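Local coordinates for E3 ubiquitin-protein ligase TRIM65 (PDB 7JL4), which acts as a RING-type E3 ubiquitin ligase in innate immunity, autophagy and inflammation, the part described being its C-terminal PRY-SPRY domain, at residues Q40-L45 against F178-G183; Y74-A79 against G137-M142; S80-T85 against E182-T187. All blocks are in the same frame, centred on the assembly; numbering follows the deposited sequence. Where two conformers were deposited one is given.

All three interactions lie in one B30.2/SPRY domain, a sandwich of two antiparallel sheets. Interaction 2 joins two neighbouring strands inside one sheet. Interactions 1 and 3 sit where the chain crosses between the sheets, and they share Glu182 and Gly183, which link strand 175-180 of one sheet to strand 185-188 of the other. Their centres are about 6 Å apart; interaction 2 lies about 14 Å from interaction 1 and 12 Å from interaction 3. Along the chain, interaction 2 is nested within the loop closed by interaction 1, while the segments of interactions 2 and 3 alternate. In interactions 1 and 3, residues late in the chain thus pack against strands and loops from its first half.

Interaction 1: Q40-L45 against F178-G183; sequences QQVKHL and FWLLEG. Unlike the reference sequence in segment 40-45: Leu45 (reference Cys).
His44 and Leu180 make the central polar contact. The ring nitrogen His44 ND1 donates to Leu180 O at 2.8 Å, with an N-H...O angle of 165°. The carbonyl oxygen lies close to the imidazole plane, whereas the donor sits above the plane of the carbonyl group. His44 CG is anti to its backbone N (chi1 -178°), which points CG toward the turn after strand 175-180. The second hydrogen bond is between backbones: Gly183 N donates to His44 O at 2.8 Å. One residue thus grips both ends of the turn, through its side chain and its carbonyl.

The ring also makes a CH-pi contact. Glu182 CA lies 3.6 Å from the centroid of the His44 ring, over one face and shifted toward the rim. Glu182 CB touches the His44 CE1 and NE2 side of the ring at 4.1 Å. Trp60 meets the same imidazole edge-to-face.

The apolar part is small. Val42 CG1 meets Leu180 CD2 at 4.0 Å, and both side chains also pack on Phe33. Lys43 CE comes to 3.9 Å from Gly183 O.

Gly183 has a positive phi of 92°, a conformation readily adopted by glycine. Residues 181-184 connect strand 175-180 of one sheet to strand 185-188 of the other, and the buried His44 pins this crossover in the SPRY beta-sandwich to strand 41-44.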
ATOM      1  N   GLN A  40     -11.423  -0.959   7.232  1.00 23.05           N
ATOM      2  CA  GLN A  40     -10.059  -1.454   7.387  1.00 27.01           C
ATOM      3  C   GLN A  40      -9.698  -2.545   6.390  1.00 25.32           C
ATOM      4  O   GLN A  40      -8.530  -2.930   6.326  1.00 27.93           O
ATOM      5  CB  GLN A  40      -9.835  -2.015   8.799  1.00 26.55           C
ATOM      6  CG  GLN A  40     -10.140  -0.973   9.915  1.00 23.89           C
ATOM      7  CD  GLN A  40     -10.277  -1.605  11.278  1.00 36.13           C
ATOM      8  OE1 GLN A  40      -9.805  -2.722  11.524  1.00 36.94           O
ATOM      9  NE2 GLN A  40     -10.961  -0.905  12.173  1.00 36.18           N
ATOM     10  N   GLN A  41     -10.666  -3.075   5.651  1.00 23.87           N
ATOM     11  CA  GLN A  41     -10.426  -4.204   4.763  1.00 25.55           C
ATOM     12  C   GLN A  41     -11.113  -3.946   3.429  1.00 24.74           C
ATOM     13  O   GLN A  41     -12.200  -3.358   3.386  1.00 26.71           O
ATOM     14  CB  GLN A  41     -10.939  -5.489   5.428  1.00 26.59           C
ATOM     15  CG  GLN A  41     -10.748  -6.759   4.639  1.00 33.05           C
ATOM     16  CD  GLN A  41     -11.130  -7.991   5.427  1.00 40.18           C
ATOM     17  OE1 GLN A  41     -12.209  -8.550   5.243  1.00 47.05           O
ATOM     18  NE2 GLN A  41     -10.238  -8.427   6.308  1.00 46.22           N
ATOM     19  N   VAL A  42     -10.482  -4.383   2.341  1.00 29.28           N
ATOM     20  CA  VAL A  42     -11.021  -4.220   0.992  1.00 28.10           C
ATOM     21  C   VAL A  42     -10.748  -5.494   0.187  1.00 34.31           C
ATOM     22  O   VAL A  42      -9.702  -6.134   0.355  1.00 30.04           O
ATOM     23  CB  VAL A  42     -10.423  -2.966   0.313  1.00 26.70           C
ATOM     24  CG1 VAL A  42      -8.938  -3.152   0.020  1.00 23.62           C
ATOM     25  CG2 VAL A  42     -11.179  -2.622  -0.967  1.00 26.78           C
ATOM     26  N   LYS A  43     -11.707  -5.879  -0.669  1.00 31.49           N
ATOM     27  CA  LYS A  43     -11.559  -7.019  -1.561  1.00 34.12           C
ATOM     28  C   LYS A  43     -11.987  -6.613  -2.964  1.00 32.94           C
ATOM     29  O   LYS A  43     -13.032  -5.974  -3.132  1.00 31.79           O
ATOM     30  CB  LYS A  43     -12.395  -8.224  -1.089  1.00 31.72           C
ATOM     31  CG  LYS A  43     -12.208  -9.455  -1.954  1.00 37.12           C
ATOM     32  CD  LYS A  43     -13.011 -10.649  -1.459  1.00 41.05           C
ATOM     33  CE  LYS A  43     -12.791 -11.875  -2.372  1.00 41.83           C
ATOM     34  NZ  LYS A  43     -13.595 -13.057  -1.938  1.00 49.53           N
ATOM     35  N   HIS A  44     -11.181  -6.972  -3.961  1.00 31.27           N
ATOM     36  CA  HIS A  44     -11.540  -6.759  -5.366  1.00 35.30           C
ATOM     37  C   HIS A  44     -12.421  -7.920  -5.827  1.00 48.04           C
ATOM     38  O   HIS A  44     -11.946  -9.051  -5.992  1.00 37.67           O
ATOM     39  CB  HIS A  44     -10.271  -6.613  -6.214  1.00 35.36           C
ATOM     40  CG  HIS A  44     -10.515  -6.336  -7.673  1.00 35.87           C
ATOM     41  ND1 HIS A  44      -9.490  -6.064  -8.556  1.00 37.38           N
ATOM     42  CD2 HIS A  44     -11.655  -6.316  -8.409  1.00 37.40           C
ATOM     43  CE1 HIS A  44      -9.982  -5.891  -9.772  1.00 39.86           C
ATOM     44  NE2 HIS A  44     -11.294  -6.048  -9.713  1.00 39.82           N
ATOM     45  N   LEU A  45     -13.705  -7.641  -6.045  1.00 37.55           N
ATOM     46  CA  LEU A  45     -14.688  -8.635  -6.452  1.00 49.15           C
ATOM     47  C   LEU A  45     -14.891  -8.628  -7.966  1.00 48.06           C
ATOM     48  O   LEU A  45     -14.645  -7.632  -8.646  1.00 47.84           O
ATOM     49  CB  LEU A  45     -16.025  -8.379  -5.751  1.00 48.15           C
ATOM     50  CG  LEU A  45     -16.045  -8.603  -4.234  1.00 52.09           C
ATOM     51  CD1 LEU A  45     -17.462  -8.632  -3.704  1.00 51.89           C
ATOM     52  CD2 LEU A  45     -15.348  -9.910  -3.901  1.00 58.85           C
ATOM     53  N   PHE A 178      -3.166   1.730  -2.957  1.00 17.73           N
ATOM     54  CA  PHE A 178      -3.016   0.287  -3.143  1.00 22.77           C
ATOM     55  C   PHE A 178      -3.638  -0.162  -4.461  1.00 23.11           C
ATOM     56  O   PHE A 178      -4.650   0.388  -4.895  1.00 22.75           O
ATOM     57  CB  PHE A 178      -3.684  -0.453  -1.978  1.00 22.59           C
ATOM     58  CG  PHE A 178      -3.130  -0.062  -0.638  1.00 24.06           C
ATOM     59  CD1 PHE A 178      -2.008  -0.701  -0.136  1.00 24.04           C
ATOM     60  CD2 PHE A 178      -3.707   0.964   0.092  1.00 21.30           C
ATOM     61  CE1 PHE A 178      -1.465  -0.345   1.080  1.00 22.56           C
ATOM     62  CE2 PHE A 178      -3.172   1.350   1.320  1.00 29.11           C
ATOM     63  CZ  PHE A 178      -2.034   0.689   1.814  1.00 25.80           C
ATOM     64  N   TRP A 179      -3.053  -1.207  -5.065  1.00 21.14           N
ATOM     65  CA  TRP A 179      -3.582  -1.865  -6.253  1.00 22.29           C
ATOM     66  C   TRP A 179      -3.839  -3.329  -5.919  1.00 28.03           C
ATOM     67  O   TRP A 179      -3.052  -3.952  -5.192  1.00 23.94           O
ATOM     68  CB  TRP A 179      -2.593  -1.779  -7.407  1.00 20.20           C
ATOM     69  CG  TRP A 179      -2.955  -2.598  -8.622  1.00 23.31           C
ATOM     70  CD1 TRP A 179      -3.749  -2.216  -9.650  1.00 25.53           C
ATOM     71  CD2 TRP A 179      -2.474  -3.920  -8.946  1.00 26.84           C
ATOM     72  NE1 TRP A 179      -3.799  -3.231 -10.620  1.00 26.53           N
ATOM     73  CE2 TRP A 179      -3.028  -4.283 -10.192  1.00 26.81           C
ATOM     74  CE3 TRP A 179      -1.631  -4.828  -8.293  1.00 23.42           C
ATOM     75  CZ2 TRP A 179      -2.766  -5.520 -10.796  1.00 30.46           C
ATOM     76  CZ3 TRP A 179      -1.372  -6.057  -8.889  1.00 24.91           C
ATOM     77  CH2 TRP A 179      -1.942  -6.387 -10.130  1.00 28.21           C
ATOM     78  N   LEU A 180      -4.946  -3.868  -6.428  1.00 27.67           N
ATOM     79  CA  LEU A 180      -5.369  -5.234  -6.127  1.00 27.05           C
ATOM     80  C   LEU A 180      -5.849  -5.926  -7.389  1.00 28.94           C
ATOM     81  O   LEU A 180      -6.800  -5.465  -8.025  1.00 32.64           O
ATOM     82  CB  LEU A 180      -6.508  -5.260  -5.105  1.00 26.33           C
ATOM     83  CG  LEU A 180      -6.332  -4.840  -3.662  1.00 24.50           C
ATOM     84  CD1 LEU A 180      -6.376  -3.312  -3.544  1.00 25.67           C
ATOM     85  CD2 LEU A 180      -7.450  -5.512  -2.867  1.00 24.46           C
ATOM     86  N   LEU A 181      -5.262  -7.078  -7.690  1.00 31.96           N
ATOM     87  CA  LEU A 181      -5.822  -7.963  -8.700  1.00 33.19           C
ATOM     88  C   LEU A 181      -7.194  -8.469  -8.244  1.00 32.86           C
ATOM     89  O   LEU A 181      -7.531  -8.424  -7.064  1.00 31.91           O
ATOM     90  CB  LEU A 181      -4.878  -9.133  -8.939  1.00 33.97           C
ATOM     91  CG  LEU A 181      -5.101  -9.832 -10.276  1.00 34.19           C
ATOM     92  CD1 LEU A 181      -4.931  -8.797 -11.355  1.00 36.53           C
ATOM     93  CD2 LEU A 181      -4.127 -10.972 -10.436  1.00 40.49           C
ATOM     94  N   GLU A 182      -8.004  -8.944  -9.194  1.00 33.32           N
ATOM     95  CA  GLU A 182      -9.298  -9.514  -8.819  1.00 34.71           C
ATOM     96  C   GLU A 182      -9.102 -10.692  -7.870  1.00 40.82           C
ATOM     97  O   GLU A 182      -8.217 -11.529  -8.077  1.00 37.08           O
ATOM     98  CB  GLU A 182     -10.069  -9.978 -10.064  1.00 40.70           C
ATOM     99  CG  GLU A 182     -11.362 -10.733  -9.772  1.00 43.12           C
ATOM    100  CD  GLU A 182     -12.010 -11.311 -11.030  1.00 58.07           C
ATOM    101  OE1 GLU A 182     -12.450 -12.482 -11.003  1.00 60.75           O
ATOM    102  OE2 GLU A 182     -12.073 -10.589 -12.048  1.00 57.46           O
ATOM    103  N   GLY A 183      -9.952 -10.768  -6.834  1.00 35.10           N
ATOM    104  CA  GLY A 183      -9.906 -11.843  -5.858  1.00 35.99           C
ATOM    105  C   GLY A 183      -9.058 -11.560  -4.624  1.00 33.64           C
ATOM    106  O   GLY A 183      -9.104 -12.343  -3.660  1.00 35.24           O
TER

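Interaction 2: Y74-A79 against G137-M142; sequences YWEVRA and GRLLGM
Trp75 and Met142 form an antiparallel hydrogen-bonded pair. Met142 N donates to Trp75 O at 2.9 Å, and Trp75 N returns a bond to Met142 O. Val77 and Leu140 pair in the same way, and Ala79 N donates to Arg138 O at 3.0 Å.

Side chains add to this backbone frame. Met142 SD lies 3.5 Å from Trp75 NE1 in an oblique Met-aromatic contact, and Met142 CE reaches Trp75 CZ2 at 3.9 Å. Trp75 NE1 is buried and has no hydrogen-bond partner in the model. Trp75 CG stands between its backbone N and carbonyl carbon (chi1 54°), which turns CG toward Met142, and Met142 O lies over the centre of one indole face. On the face that carries Glu76, Arg78 and Leu139, Leu139 CB sits 3.6 Å from Arg78 NH2, over a face of the guanidinium. Tyr74 OH approaches Gly141 CA to 3.7 Å and donates to Glu76 OE2 at 2.6 Å.

Farther out, Arg12 and Trp16 hold the Glu76 carboxylate, and Glu157 forms a salt bridge with Arg78. Strand 185-188 flanks strand 72-79 on its other edge. Leu140 and Met142 pack on Leu86 of the opposing sheet, while Tyr74 and Leu139 touch helix 10-15.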
ATOM      1  N   TYR A  74       4.384   4.677  10.608  1.00 18.59           N
ATOM      2  CA  TYR A  74       4.581   3.266  10.280  1.00 19.21           C
ATOM      3  C   TYR A  74       3.237   2.559  10.349  1.00 25.28           C
ATOM      4  O   TYR A  74       2.433   2.833  11.244  1.00 19.12           O
ATOM      5  CB  TYR A  74       5.578   2.584  11.246  1.00 18.06           C
ATOM      6  CG  TYR A  74       5.724   1.085  11.027  1.00 22.59           C
ATOM      7  CD1 TYR A  74       6.527   0.593  10.000  1.00 17.41           C
ATOM      8  CD2 TYR A  74       5.033   0.168  11.830  1.00 22.52           C
ATOM      9  CE1 TYR A  74       6.668  -0.794   9.798  1.00 20.52           C
ATOM     10  CE2 TYR A  74       5.140  -1.220  11.615  1.00 20.52           C
ATOM     11  CZ  TYR A  74       5.968  -1.683  10.583  1.00 21.68           C
ATOM     12  OH  TYR A  74       6.133  -3.041  10.340  1.00 22.54           O
ATOM     13  N   TRP A  75       3.004   1.629   9.424  1.00 18.72           N
ATOM     14  CA  TRP A  75       1.801   0.810   9.488  1.00 18.36           C
ATOM     15  C   TRP A  75       2.070  -0.524   8.814  1.00 21.46           C
ATOM     16  O   TRP A  75       3.048  -0.689   8.070  1.00 19.84           O
ATOM     17  CB  TRP A  75       0.588   1.486   8.829  1.00 19.79           C
ATOM     18  CG  TRP A  75       0.844   1.908   7.413  1.00 25.62           C
ATOM     19  CD1 TRP A  75       0.701   1.135   6.276  1.00 25.29           C
ATOM     20  CD2 TRP A  75       1.335   3.189   6.967  1.00 20.81           C
ATOM     21  NE1 TRP A  75       1.055   1.870   5.158  1.00 23.73           N
ATOM     22  CE2 TRP A  75       1.446   3.127   5.551  1.00 23.69           C
ATOM     23  CE3 TRP A  75       1.668   4.386   7.619  1.00 22.90           C
ATOM     24  CZ2 TRP A  75       1.885   4.213   4.781  1.00 21.66           C
ATOM     25  CZ3 TRP A  75       2.118   5.481   6.846  1.00 23.13           C
ATOM     26  CH2 TRP A  75       2.214   5.379   5.440  1.00 26.67           C
ATOM     27  N   GLU A  76       1.182  -1.478   9.101  1.00 22.01           N
ATOM     28  CA  GLU A  76       1.273  -2.828   8.567  1.00 19.34           C
ATOM     29  C   GLU A  76      -0.021  -3.201   7.858  1.00 25.54           C
ATOM     30  O   GLU A  76      -1.111  -2.770   8.238  1.00 21.08           O
ATOM     31  CB  GLU A  76       1.596  -3.840   9.678  1.00 21.06           C
ATOM     32  CG  GLU A  76       3.031  -3.676  10.187  1.00 21.39           C
ATOM     33  CD  GLU A  76       3.338  -4.483  11.432  1.00 25.24           C
ATOM     34  OE1 GLU A  76       2.437  -5.186  11.935  1.00 26.77           O
ATOM     35  OE2 GLU A  76       4.513  -4.465  11.877  1.00 25.21           O
ATOM     36  N   VAL A  77       0.121  -4.011   6.816  1.00 23.08           N
ATOM     37  CA  VAL A  77      -0.973  -4.434   5.946  0.73 22.59           C
ATOM     38  C   VAL A  77      -0.838  -5.934   5.733  1.00 24.79           C
ATOM     39  O   VAL A  77       0.281  -6.427   5.542  1.00 26.52           O
ATOM     40  CB  VAL A  77      -0.919  -3.706   4.583  0.73 26.42           C
ATOM     41  CG1 VAL A  77      -2.017  -4.212   3.643  0.73 24.99           C
ATOM     42  CG2 VAL A  77      -0.991  -2.201   4.755  0.73 23.14           C
ATOM     43  N   ARG A  78      -1.952  -6.661   5.741  1.00 23.58           N
ATOM     44  CA  ARG A  78      -1.934  -8.080   5.389  1.00 25.59           C
ATOM     45  C   ARG A  78      -2.584  -8.304   4.027  1.00 27.27           C
ATOM     46  O   ARG A  78      -3.723  -7.891   3.802  1.00 27.64           O
ATOM     47  CB  ARG A  78      -2.640  -8.935   6.432  1.00 27.11           C
ATOM     48  CG  ARG A  78      -2.620 -10.417   6.013  1.00 27.97           C
ATOM     49  CD  ARG A  78      -2.933 -11.369   7.123  1.00 40.98           C
ATOM     50  NE  ARG A  78      -1.922 -11.397   8.181  1.00 43.23           N
ATOM     51  CZ  ARG A  78      -0.780 -12.081   8.109  1.00 38.65           C
ATOM     52  NH1 ARG A  78      -0.474 -12.768   7.016  1.00 37.14           N
ATOM     53  NH2 ARG A  78       0.065 -12.064   9.128  1.00 39.68           N
ATOM     54  N   ALA A  79      -1.876  -8.993   3.134  1.00 28.92           N
ATOM     55  CA  ALA A  79      -2.399  -9.348   1.819  1.00 27.55           C
ATOM     56  C   ALA A  79      -2.879 -10.795   1.817  1.00 28.15           C
ATOM     57  O   ALA A  79      -2.192 -11.679   2.336  1.00 32.55           O
ATOM     58  CB  ALA A  79      -1.317  -9.162   0.747  1.00 28.05           C
ATOM     59  N   GLY A 137       6.197 -14.222   2.854  1.00 40.09           N
ATOM     60  CA  GLY A 137       5.377 -13.576   3.866  1.00 40.03           C
ATOM     61  C   GLY A 137       4.372 -12.621   3.253  1.00 37.06           C
ATOM     62  O   GLY A 137       4.644 -11.943   2.265  1.00 33.04           O
ATOM     63  N   ARG A 138       3.189 -12.554   3.869  1.00 36.89           N
ATOM     64  CA  ARG A 138       2.121 -11.679   3.400  1.00 32.65           C
ATOM     65  C   ARG A 138       1.787 -10.564   4.389  1.00 36.30           C
ATOM     66  O   ARG A 138       0.775  -9.876   4.213  1.00 31.20           O
ATOM     67  CB  ARG A 138       0.870 -12.508   3.092  1.00 31.28           C
ATOM     68  CG  ARG A 138       1.079 -13.504   1.944  1.00 30.57           C
ATOM     69  CD  ARG A 138       1.198 -12.799   0.608  1.00 35.68           C
ATOM     70  NE  ARG A 138       1.590 -13.758  -0.451  1.00 37.09           N
ATOM     71  CZ  ARG A 138       2.802 -13.831  -0.995  1.00 38.23           C
ATOM     72  NH1 ARG A 138       3.759 -13.018  -0.585  1.00 34.14           N
ATOM     73  NH2 ARG A 138       3.065 -14.737  -1.944  1.00 37.71           N
ATOM     74  N   LEU A 139       2.598 -10.371   5.423  1.00 30.77           N
ATOM     75  CA  LEU A 139       2.406  -9.279   6.375  1.00 27.43           C
ATOM     76  C   LEU A 139       3.490  -8.250   6.088  1.00 28.85           C
ATOM     77  O   LEU A 139       4.682  -8.524   6.273  1.00 27.16           O
ATOM     78  CB  LEU A 139       2.465  -9.791   7.812  1.00 28.69           C
ATOM     79  CG  LEU A 139       2.283  -8.710   8.869  1.00 31.15           C
ATOM     80  CD1 LEU A 139       0.936  -8.023   8.707  1.00 27.47           C
ATOM     81  CD2 LEU A 139       2.416  -9.299  10.263  1.00 36.44           C
ATOM     82  N   LEU A 140       3.085  -7.072   5.615  1.00 21.38           N
ATOM     83  CA  LEU A 140       4.015  -6.114   5.055  1.00 23.01           C
ATOM     84  C   LEU A 140       3.941  -4.817   5.840  1.00 25.35           C
ATOM     85  O   LEU A 140       2.859  -4.407   6.274  1.00 26.29           O
ATOM     86  CB  LEU A 140       3.701  -5.865   3.580  1.00 27.84           C
ATOM     87  CG  LEU A 140       3.730  -7.196   2.820  1.00 35.19           C
ATOM     88  CD1 LEU A 140       3.027  -7.071   1.486  1.00 34.01           C
ATOM     89  CD2 LEU A 140       5.180  -7.637   2.663  1.00 31.92           C
ATOM     90  N   GLY A 141       5.090  -4.176   6.031  1.00 20.60           N
ATOM     91  CA  GLY A 141       5.152  -2.910   6.744  1.00 22.08           C
ATOM     92  C   GLY A 141       5.666  -1.798   5.849  1.00 20.69           C
ATOM     93  O   GLY A 141       6.463  -2.031   4.939  1.00 21.86           O
ATOM     94  N   MET A 142       5.209  -0.572   6.127  1.00 16.26           N
ATOM     95  CA  MET A 142       5.696   0.635   5.468  1.00 16.56           C
ATOM     96  C   MET A 142       6.111   1.640   6.530  1.00 20.09           C
ATOM     97  O   MET A 142       5.277   2.064   7.339  1.00 20.73           O
ATOM     98  CB  MET A 142       4.636   1.222   4.537  1.00 17.59           C
ATOM     99  CG  MET A 142       4.294   0.263   3.359  1.00 20.82           C
ATOM    100  SD  MET A 142       2.875   0.840   2.411  1.00 24.73           S
ATOM    101  CE  MET A 142       3.509   2.347   1.706  1.00 17.47           C
TER

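Interaction 3: S80-T85 against E182-T187; sequences SDHSVT and EGRTLT
Arg184 reaches across to His82 and Val84, at the loop 80-83 and the start of strand 84-89. Arg184 CB touches Val84 CG1 at 3.9 Å. Its CG stays beside the same methyl and already touches His82 O. The chain bends at chi2 (64°), and Arg184 CD runs on 3.7 Å from His82 O. Arg184 NE then donates to His82 O at 2.8 Å, almost straight at 174°, with the oxygen near the guanidinium plane. At the tip, NH1 turns back to its own segment and bonds Glu182 O. NH2 approaches His82 CE1 obliquely. Asp81 OD2 lies over one guanidinium face toward the rim, 3.5 Å from Arg184 NH2. Carboxylate and guanidinium planes are nearly parallel, 9° apart.

Ser80 makes a separate grip. Its N donates to Thr185 O, and its OG accepts from Thr185 N at 2.9 Å. A water joins Ser80 OG to Gly183 O. Deeper in, Val84 CG1 packs on Leu186 CD2 at 4.0 Å, close to Ala79.

Asp81 OD2 stands well off the guanidinium plane, so the salt bridge is electrostatic. The two carbonyls help set the guanidinium's rotation. Only the NE bond crosses to the loop, together with the two Ser80-Thr185 bonds.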
ATOM      1  N   SER A  80      -4.039 -11.056   1.198  1.00 30.78           N
ATOM      2  CA  SER A  80      -4.518 -12.442   1.130  1.00 31.64           C
ATOM      3  C   SER A  80      -3.674 -13.299   0.197  1.00 35.58           C
ATOM      4  O   SER A  80      -3.743 -14.536   0.282  1.00 33.20           O
ATOM      5  CB  SER A  80      -5.975 -12.527   0.650  1.00 31.33           C
ATOM      6  OG  SER A  80      -6.117 -11.999  -0.668  1.00 28.74           O
ATOM      7  N   ASP A  81      -2.908 -12.676  -0.696  1.00 30.72           N
ATOM      8  CA  ASP A  81      -2.242 -13.371  -1.798  1.00 32.60           C
ATOM      9  C   ASP A  81      -1.306 -12.372  -2.464  1.00 37.37           C
ATOM     10  O   ASP A  81      -1.318 -11.182  -2.139  1.00 30.33           O
ATOM     11  CB  ASP A  81      -3.256 -13.903  -2.806  1.00 30.80           C
ATOM     12  CG  ASP A  81      -2.696 -15.007  -3.708  1.00 43.10           C
ATOM     13  OD1 ASP A  81      -1.517 -15.419  -3.559  1.00 32.29           O
ATOM     14  OD2 ASP A  81      -3.478 -15.472  -4.559  1.00 32.33           O
ATOM     15  N   HIS A  82      -0.506 -12.865  -3.418  1.00 35.26           N
ATOM     16  CA  HIS A  82       0.309 -11.979  -4.236  1.00 30.10           C
ATOM     17  C   HIS A  82      -0.573 -11.232  -5.235  1.00 24.65           C
ATOM     18  O   HIS A  82      -1.774 -11.486  -5.357  1.00 30.93           O
ATOM     19  CB  HIS A  82       1.386 -12.766  -4.982  1.00 31.12           C
ATOM     20  CG  HIS A  82       0.823 -13.828  -5.878  1.00 31.21           C
ATOM     21  ND1 HIS A  82       0.136 -13.528  -7.035  1.00 34.64           N
ATOM     22  CD2 HIS A  82       0.791 -15.173  -5.758  1.00 30.15           C
ATOM     23  CE1 HIS A  82      -0.270 -14.650  -7.606  1.00 37.95           C
ATOM     24  NE2 HIS A  82       0.116 -15.663  -6.853  1.00 39.36           N
ATOM     25  N   SER A  83       0.075 -10.363  -6.018  1.00 28.32           N
ATOM     26  CA  SER A  83      -0.565  -9.485  -7.003  1.00 27.82           C
ATOM     27  C   SER A  83      -1.337  -8.364  -6.302  1.00 28.80           C
ATOM     28  O   SER A  83      -2.527  -8.147  -6.531  1.00 26.66           O
ATOM     29  CB  SER A  83      -1.451 -10.263  -7.966  1.00 33.63           C
ATOM     30  OG  SER A  83      -0.701 -11.335  -8.537  1.00 30.72           O
ATOM     31  N   VAL A  84      -0.634  -7.668  -5.414  1.00 29.36           N
ATOM     32  CA  VAL A  84      -1.086  -6.418  -4.827  1.00 21.56           C
ATOM     33  C   VAL A  84       0.074  -5.434  -4.886  1.00 22.69           C
ATOM     34  O   VAL A  84       1.244  -5.827  -4.965  1.00 26.11           O
ATOM     35  CB  VAL A  84      -1.582  -6.609  -3.368  1.00 24.96           C
ATOM     36  CG1 VAL A  84      -2.731  -7.625  -3.330  1.00 24.83           C
ATOM     37  CG2 VAL A  84      -0.454  -7.079  -2.472  1.00 23.98           C
ATOM     38  N   THR A  85      -0.253  -4.134  -4.832  1.00 19.37           N
ATOM     39  CA  THR A  85       0.762  -3.087  -4.783  1.00 16.33           C
ATOM     40  C   THR A  85       0.456  -2.184  -3.600  1.00 20.32           C
ATOM     41  O   THR A  85      -0.700  -1.800  -3.399  1.00 21.58           O
ATOM     42  CB  THR A  85       0.811  -2.230  -6.056  1.00 21.58           C
ATOM     43  OG1 THR A  85       1.065  -3.054  -7.193  1.00 22.30           O
ATOM     44  CG2 THR A  85       1.934  -1.148  -5.959  1.00 15.59           C
ATOM     45  N   GLU A 182      -8.004  -8.944  -9.194  1.00 33.32           N
ATOM     46  CA  GLU A 182      -9.298  -9.514  -8.819  1.00 34.71           C
ATOM     47  C   GLU A 182      -9.102 -10.692  -7.870  1.00 40.82           C
ATOM     48  O   GLU A 182      -8.217 -11.529  -8.077  1.00 37.08           O
ATOM     49  CB  GLU A 182     -10.069  -9.978 -10.064  1.00 40.70           C
ATOM     50  CG  GLU A 182     -11.362 -10.733  -9.772  1.00 43.12           C
ATOM     51  CD  GLU A 182     -12.010 -11.311 -11.030  1.00 58.07           C
ATOM     52  OE1 GLU A 182     -12.450 -12.482 -11.003  1.00 60.75           O
ATOM     53  OE2 GLU A 182     -12.073 -10.589 -12.048  1.00 57.46           O
ATOM     54  N   GLY A 183      -9.952 -10.768  -6.834  1.00 35.10           N
ATOM     55  CA  GLY A 183      -9.906 -11.843  -5.858  1.00 35.99           C
ATOM     56  C   GLY A 183      -9.058 -11.560  -4.624  1.00 33.64           C
ATOM     57  O   GLY A 183      -9.104 -12.343  -3.660  1.00 35.24           O
ATOM     58  N   ARG A 184      -8.285 -10.481  -4.622  1.00 31.80           N
ATOM     59  CA  ARG A 184      -7.371 -10.222  -3.523  1.00 33.16           C
ATOM     60  C   ARG A 184      -8.073  -9.411  -2.447  1.00 30.35           C
ATOM     61  O   ARG A 184      -8.957  -8.603  -2.739  1.00 29.32           O
ATOM     62  CB  ARG A 184      -6.120  -9.477  -4.000  1.00 30.00           C
ATOM     63  CG  ARG A 184      -5.007 -10.399  -4.497  1.00 32.51           C
ATOM     64  CD  ARG A 184      -5.444 -11.180  -5.750  1.00 33.82           C
ATOM     65  NE  ARG A 184      -4.354 -12.007  -6.267  1.00 31.61           N
ATOM     66  CZ  ARG A 184      -4.474 -12.946  -7.203  1.00 35.22           C
ATOM     67  NH1 ARG A 184      -5.651 -13.240  -7.750  1.00 35.89           N
ATOM     68  NH2 ARG A 184      -3.396 -13.619  -7.572  1.00 35.33           N
ATOM     69  N   THR A 185      -7.667  -9.642  -1.199  1.00 34.30           N
ATOM     70  CA  THR A 185      -8.088  -8.849  -0.048  1.00 31.21           C
ATOM     71  C   THR A 185      -6.863  -8.181   0.562  1.00 33.88           C
ATOM     72  O   THR A 185      -5.807  -8.810   0.670  1.00 26.89           O
ATOM     73  CB  THR A 185      -8.786  -9.727   1.002  1.00 34.36           C
ATOM     74  OG1 THR A 185     -10.005 -10.245   0.468  1.00 35.01           O
ATOM     75  CG2 THR A 185      -9.111  -8.944   2.281  1.00 34.18           C
ATOM     76  N   LEU A 186      -6.989  -6.900   0.941  1.00 26.96           N
ATOM     77  CA  LEU A 186      -5.992  -6.222   1.768  1.00 24.97           C
ATOM     78  C   LEU A 186      -6.643  -5.776   3.070  1.00 31.69           C
ATOM     79  O   LEU A 186      -7.757  -5.244   3.053  1.00 27.79           O
ATOM     80  CB  LEU A 186      -5.389  -4.992   1.084  1.00 29.07           C
ATOM     81  CG  LEU A 186      -4.474  -5.188  -0.133  1.00 33.30           C
ATOM     82  CD1 LEU A 186      -4.017  -3.848  -0.716  1.00 28.69           C
ATOM     83  CD2 LEU A 186      -3.264  -5.995   0.274  1.00 33.28           C
ATOM     84  N   THR A 187      -5.938  -5.982   4.189  1.00 26.46           N
ATOM     85  CA  THR A 187      -6.405  -5.592   5.521  1.00 26.63           C
ATOM     86  C   THR A 187      -5.399  -4.629   6.148  1.00 27.95           C
ATOM     87  O   THR A 187      -4.220  -4.974   6.295  1.00 25.96           O
ATOM     88  CB  THR A 187      -6.576  -6.832   6.404  1.00 27.49           C
ATOM     89  OG1 THR A 187      -7.392  -7.802   5.719  1.00 29.73           O
ATOM     90  CG2 THR A 187      -7.227  -6.446   7.725  1.00 28.92           C
TER
HETATM   91  O   HOH W   1      -6.933 -13.942  -2.208  1.00 39.09           O